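Local coordinates for putative glycosyl hydrolase (PDB 3K11), which probably acts as a glycoside hydrolase of the family 88 kind, although its natural substrate is not established, at residues 190-193 against 194-198; 199-202 against 203-206. All blocks are in the same frame, centred on the assembly; numbering follows the deposited sequence.

Contact 1. Residues 190-193 against 194-198; sequences ARNR and PQRNT. With EDO (1,2-ethanediol), chain I; EDO (1,2-ethanediol), chain J.
Arg191 and Thr198 exchange two backbone hydrogen bonds, Arg191 N to Thr198 O and Thr198 N to Arg191 O, each 2.9 Å long. Asn197 also faces Arg191, which makes this single antiparallel bridge a G1 beta bulge. Inside the loop it closes, which turns through the cis peptide before Pro194, Asn192 OD1 accepts Asn197 N at 3.1 Å in a nearly straight bond (169°), and Thr198 OG1 reaches Gln195 O at 2.8 Å from above the carbonyl plane. From this base the Arg191 chain runs out extended (chi3 -167°) and meets one ethanediol (chain I) with two nitrogens, NH1 to O2 and NH2 to O1 (2.9 Å). Arg193 instead directs NH2 (2.9 Å), and more weakly NH1, at O2 of the other diol (chain J); both diols probably come from the crystallisation liquor. Farther out, Asp203 pairs with Arg191 NH2, Trp200 adds a cation-pi contact, and Asp423 of the second subunit holds Arg193 NH1. With an alanine at Arg191, Asp203 would probably lose its salt-bridge partner and Trp200 its cation. Each guanidinium thus has its own diol and its own carboxylate; the acids probably balance the two charges, leaving N-H groups for neutral hydroxyls.

Contact 2. Residues 199-202 against 203-206; sequences LWLD and DMFM
Trp200 and Asp203 begin a short staircase of backbone hydrogen bonds by which strand 198-200 passes into helix 202-217. Asp203 N donates to Trp200 O at 2.9 Å, and Met204 N donates to Leu201 O at 3.0 Å; both steps span three residues. Asp202 O accepts both an i+3 and an i+4 donor, so the alpha-helical bond begins here: the bond from Phe205 N is bent (133°), the one from Met206 N straighter (152°).

A water ties the two segments together, accepting from Trp200 N at 2.9 Å and donating to Asp203 OD2 at 2.7 Å. Asp203 CG lies beside its own backbone N (chi1 -76°), which leaves OD2 3.9 Å from Trp200 CB, while OD1 turns to Arg191. On the apolar flank Leu201 CD1 touches the selenium of Met204, a selenomethionine, at 3.6 Å, the two chains crossing at a slant; Tyr248 packs against both. Met206, also a selenomethionine and bent at its second torsion, lays CG 3.3 Å from Asp202 O and carries CE back near Asp202 CB. The carboxylate of Asp202 leads away from 203-206, and its OD1 is hydrogen-bonded to His250, while Phe205 stacks its ring on Trp270 of helix 265-281.

The strand-to-helix turn therefore opens with i+3 bonds of the 3-10 type, followed by an i+4 bond at the amino end of helix 202-217. It sets Asp202 beside a bound 1,2-ethanediol, probably from the crystallisation liquor, consistent with a polar pocket in the largely helical six-hairpin fold of its family.

Contact 1 closes just before contact 2 opens, and their centres lie 12 Å apart, the first about 24 Å and the second about 13 Å from the centre of the chain. Strand 198-200 serves both: it begins at the end of segments 190-198 and ends where contact 2 turns toward helix 202-217, and it is outermost within this chain in a three-stranded antiparallel sheet, beside strand 247-253. The two also touch directly, through a probable hydrogen bond from Trp200 NE1 to Arg193 O and packing of Ala190 on Leu199. The chain thus runs continuously from a loop at the second subunit into the buried start of a helix, linking interface and interior.

Contact 1. Residues 190-193 against 194-198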
loop_
_atom_site.group_PDB
_atom_site.type_symbol
_atom_site.label_atom_id
_atom_site.label_comp_id
_atom_site.label_asym_id
_atom_site.label_seq_id
_atom_site.Cartn_x
_atom_site.Cartn_y
_atom_site.Cartn_z
ATOM N N ALA A 190 8.523 30.532 -7.490
ATOM C CA ALA A 190 7.274 29.977 -8.025
ATOM C C ALA A 190 7.264 30.030 -9.540
ATOM O O ALA A 190 8.188 30.580 -10.182
ATOM C CB ALA A 190 6.090 30.778 -7.479
ATOM N N ARG A 191 6.222 29.442 -10.111
ATOM C CA ARG A 191 5.977 29.458 -11.556
ATOM C C ARG A 191 4.546 29.836 -11.813
ATOM O O ARG A 191 3.691 29.712 -10.940
ATOM C CB ARG A 191 6.252 28.091 -12.179
ATOM C CG ARG A 191 7.604 27.535 -11.837
ATOM C CD ARG A 191 7.998 26.437 -12.764
ATOM N NE ARG A 191 9.147 25.713 -12.233
ATOM C CZ ARG A 191 9.681 24.642 -12.801
ATOM N NH1 ARG A 191 9.196 24.173 -13.933
ATOM N NH2 ARG A 191 10.699 24.031 -12.223
ATOM N N ASN A 192 4.278 30.273 -13.034
ATOM C CA ASN A 192 2.899 30.494 -13.478
ATOM C C ASN A 192 2.480 29.414 -14.504
ATOM O O ASN A 192 1.522 29.582 -15.247
ATOM C CB ASN A 192 2.748 31.925 -13.998
ATOM C CG ASN A 192 2.730 32.902 -12.880
ATOM O OD1 ASN A 192 1.886 32.813 -11.987
ATOM N ND2 ASN A 192 3.707 33.799 -12.868
ATOM N N ARG A 193 3.208 28.297 -14.509
ATOM C CA ARG A 193 2.821 27.120 -15.263
ATOM C C ARG A 193 2.888 25.944 -14.339
ATOM O O ARG A 193 3.755 25.916 -13.472
ATOM C CB ARG A 193 3.720 26.843 -16.470
ATOM C CG ARG A 193 5.119 26.326 -16.144
ATOM C CD ARG A 193 5.991 26.253 -17.387
ATOM N NE ARG A 193 7.266 25.519 -17.190
ATOM C CZ ARG A 193 7.394 24.204 -17.300
ATOM N NH1 ARG A 193 6.355 23.437 -17.566
ATOM N NH2 ARG A 193 8.570 23.649 -17.111
ATOM N N PRO A 194 1.965 24.992 -14.492
ATOM C CA PRO A 194 0.815 24.994 -15.431
ATOM C C PRO A 194 -0.356 25.858 -15.014
ATOM O O PRO A 194 -1.345 25.934 -15.754
ATOM C CB PRO A 194 0.417 23.520 -15.472
ATOM C CG PRO A 194 0.753 23.015 -14.110
ATOM C CD PRO A 194 2.053 23.719 -13.753
ATOM N N GLN A 195 -0.261 26.471 -13.833
ATOM C CA GLN A 195 -1.296 27.290 -13.265
ATOM C C GLN A 195 -0.597 28.501 -12.637
ATOM O O GLN A 195 0.617 28.473 -12.382
ATOM C CB GLN A 195 -2.056 26.561 -12.165
ATOM C CG GLN A 195 -2.798 25.280 -12.610
ATOM C CD GLN A 195 -4.039 25.521 -13.476
ATOM O OE1 GLN A 195 -4.541 26.660 -13.577
ATOM N NE2 GLN A 195 -4.546 24.433 -14.116
ATOM N N ARG A 196 -1.365 29.556 -12.414
ATOM C CA ARG A 196 -0.847 30.723 -11.688
ATOM C C ARG A 196 -0.351 30.311 -10.312
ATOM O O ARG A 196 -0.925 29.429 -9.667
ATOM C CB ARG A 196 -1.924 31.763 -11.468
ATOM C CG ARG A 196 -2.381 32.471 -12.710
ATOM C CD ARG A 196 -2.921 33.836 -12.348
ATOM N NE ARG A 196 -3.581 34.469 -13.486
ATOM C CZ ARG A 196 -4.899 34.545 -13.654
ATOM N NH1 ARG A 196 -5.759 34.066 -12.747
ATOM N NH2 ARG A 196 -5.372 35.131 -14.743
ATOM N N ASN A 197 0.724 30.949 -9.869
ATOM C CA ASN A 197 1.231 30.790 -8.519
ATOM C C ASN A 197 1.309 29.333 -8.084
ATOM O O ASN A 197 0.716 28.903 -7.081
ATOM C CB ASN A 197 0.387 31.630 -7.529
ATOM C CG ASN A 197 0.709 33.117 -7.642
ATOM O OD1 ASN A 197 1.483 33.514 -8.480
ATOM N ND2 ASN A 197 0.186 33.909 -6.756
ATOM N N THR A 198 2.067 28.589 -8.880
ATOM C CA THR A 198 2.341 27.172 -8.605
ATOM C C THR A 198 3.746 26.989 -8.077
ATOM O O THR A 198 4.715 27.523 -8.615
ATOM C CB THR A 198 2.197 26.341 -9.912
ATOM O OG1 THR A 198 0.871 26.521 -10.438
ATOM C CG2 THR A 198 2.439 24.889 -9.661
HETATM C C1 EDO I . 12.559 20.945 -13.851
HETATM O O1 EDO I . 12.445 21.724 -12.664
HETATM C C2 EDO I . 11.190 20.892 -14.501
HETATM O O2 EDO I . 11.054 22.070 -15.260
HETATM C C1 EDO J . 9.669 19.073 -18.642
HETATM O O1 EDO J . 8.434 18.542 -19.148
HETATM C C2 EDO J . 9.458 19.945 -17.423
HETATM O O2 EDO J . 8.339 20.781 -17.691
#

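Contact 2. Residues 199-202 against 203-206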
loop_
_atom_site.group_PDB
_atom_site.type_symbol
_atom_site.label_atom_id
_atom_site.label_comp_id
_atom_site.label_asym_id
_atom_site.label_seq_id
_atom_site.Cartn_x
_atom_site.Cartn_y
_atom_site.Cartn_z
ATOM N N LEU A 199 3.848 26.200 -7.009
ATOM C CA LEU A 199 5.118 25.755 -6.520
ATOM C C LEU A 199 5.400 24.369 -7.104
ATOM O O LEU A 199 4.548 23.512 -7.057
ATOM C CB LEU A 199 5.163 25.704 -5.010
ATOM C CG LEU A 199 4.984 26.998 -4.214
ATOM C CD1 LEU A 199 5.104 26.714 -2.681
ATOM C CD2 LEU A 199 5.993 28.106 -4.707
ATOM N N TRP A 200 6.627 24.205 -7.585
ATOM C CA TRP A 200 7.182 22.934 -8.060
ATOM C C TRP A 200 8.192 22.456 -7.061
ATOM O O TRP A 200 9.130 23.184 -6.719
ATOM C CB TRP A 200 7.901 23.163 -9.377
ATOM C CG TRP A 200 7.013 23.376 -10.545
ATOM C CD1 TRP A 200 6.076 24.362 -10.725
ATOM C CD2 TRP A 200 7.042 22.619 -11.737
ATOM N NE1 TRP A 200 5.500 24.237 -11.958
ATOM C CE2 TRP A 200 6.084 23.187 -12.616
ATOM C CE3 TRP A 200 7.787 21.505 -12.154
ATOM C CZ2 TRP A 200 5.864 22.694 -13.911
ATOM C CZ3 TRP A 200 7.547 20.987 -13.419
ATOM C CH2 TRP A 200 6.611 21.601 -14.301
ATOM N N LEU A 201 8.046 21.220 -6.615
ATOM C CA LEU A 201 9.007 20.644 -5.671
ATOM C C LEU A 201 10.422 20.763 -6.242
ATOM O O LEU A 201 11.389 21.008 -5.501
ATOM C CB LEU A 201 8.639 19.185 -5.386
ATOM C CG LEU A 201 9.402 18.496 -4.292
ATOM C CD1 LEU A 201 9.283 19.262 -2.957
ATOM C CD2 LEU A 201 8.912 17.011 -4.166
ATOM N N ASP A 202 10.563 20.606 -7.569
ATOM C CA ASP A 202 11.869 20.655 -8.224
ATOM C C ASP A 202 12.589 21.946 -7.903
ATOM O O ASP A 202 13.828 21.951 -7.817
ATOM C CB ASP A 202 11.750 20.590 -9.759
ATOM C CG ASP A 202 10.903 19.397 -10.253
ATOM O OD1 ASP A 202 9.741 19.315 -9.873
ATOM O OD2 ASP A 202 11.413 18.513 -10.978
ATOM N N ASP A 203 11.845 23.026 -7.653
ATOM C CA ASP A 203 12.492 24.350 -7.507
ATOM C C ASP A 203 13.175 24.508 -6.161
ATOM O O ASP A 203 13.960 25.400 -5.998
ATOM C CB ASP A 203 11.532 25.486 -7.739
ATOM C CG ASP A 203 11.212 25.711 -9.212
ATOM O OD1 ASP A 203 12.045 25.335 -10.074
ATOM O OD2 ASP A 203 10.172 26.330 -9.484
HETATM N N MSE A 204 12.884 23.633 -5.187
HETATM C CA MSE A 204 13.701 23.594 -3.986
HETATM C C MSE A 204 15.173 23.425 -4.413
HETATM O O MSE A 204 16.064 24.118 -3.944
HETATM C CB MSE A 204 13.273 22.471 -3.053
HETATM C CG MSE A 204 11.935 22.758 -2.390
HETATM SE SE MSE A 204 11.439 21.449 -1.075
HETATM C CE MSE A 204 12.564 22.073 0.345
ATOM N N PHE A 205 15.403 22.524 -5.359
ATOM C CA PHE A 205 16.742 22.178 -5.831
ATOM C C PHE A 205 17.209 23.121 -6.905
ATOM O O PHE A 205 18.394 23.447 -6.973
ATOM C CB PHE A 205 16.782 20.734 -6.310
ATOM C CG PHE A 205 18.124 20.312 -6.792
ATOM C CD1 PHE A 205 19.190 20.106 -5.886
ATOM C CD2 PHE A 205 18.339 20.168 -8.148
ATOM C CE1 PHE A 205 20.447 19.753 -6.357
ATOM C CE2 PHE A 205 19.606 19.835 -8.635
ATOM C CZ PHE A 205 20.651 19.613 -7.735
HETATM N N MSE A 206 16.296 23.594 -7.737
HETATM C CA MSE A 206 16.733 24.530 -8.773
HETATM C C MSE A 206 17.209 25.851 -8.184
HETATM O O MSE A 206 18.106 26.496 -8.737
HETATM C CB MSE A 206 15.649 24.773 -9.820
HETATM C CG MSE A 206 15.095 23.561 -10.453
HETATM SE SE MSE A 206 16.443 22.387 -11.318
HETATM C CE MSE A 206 15.513 20.602 -11.066
HETATM O O HOH W 1 8.281 26.634 -7.530
#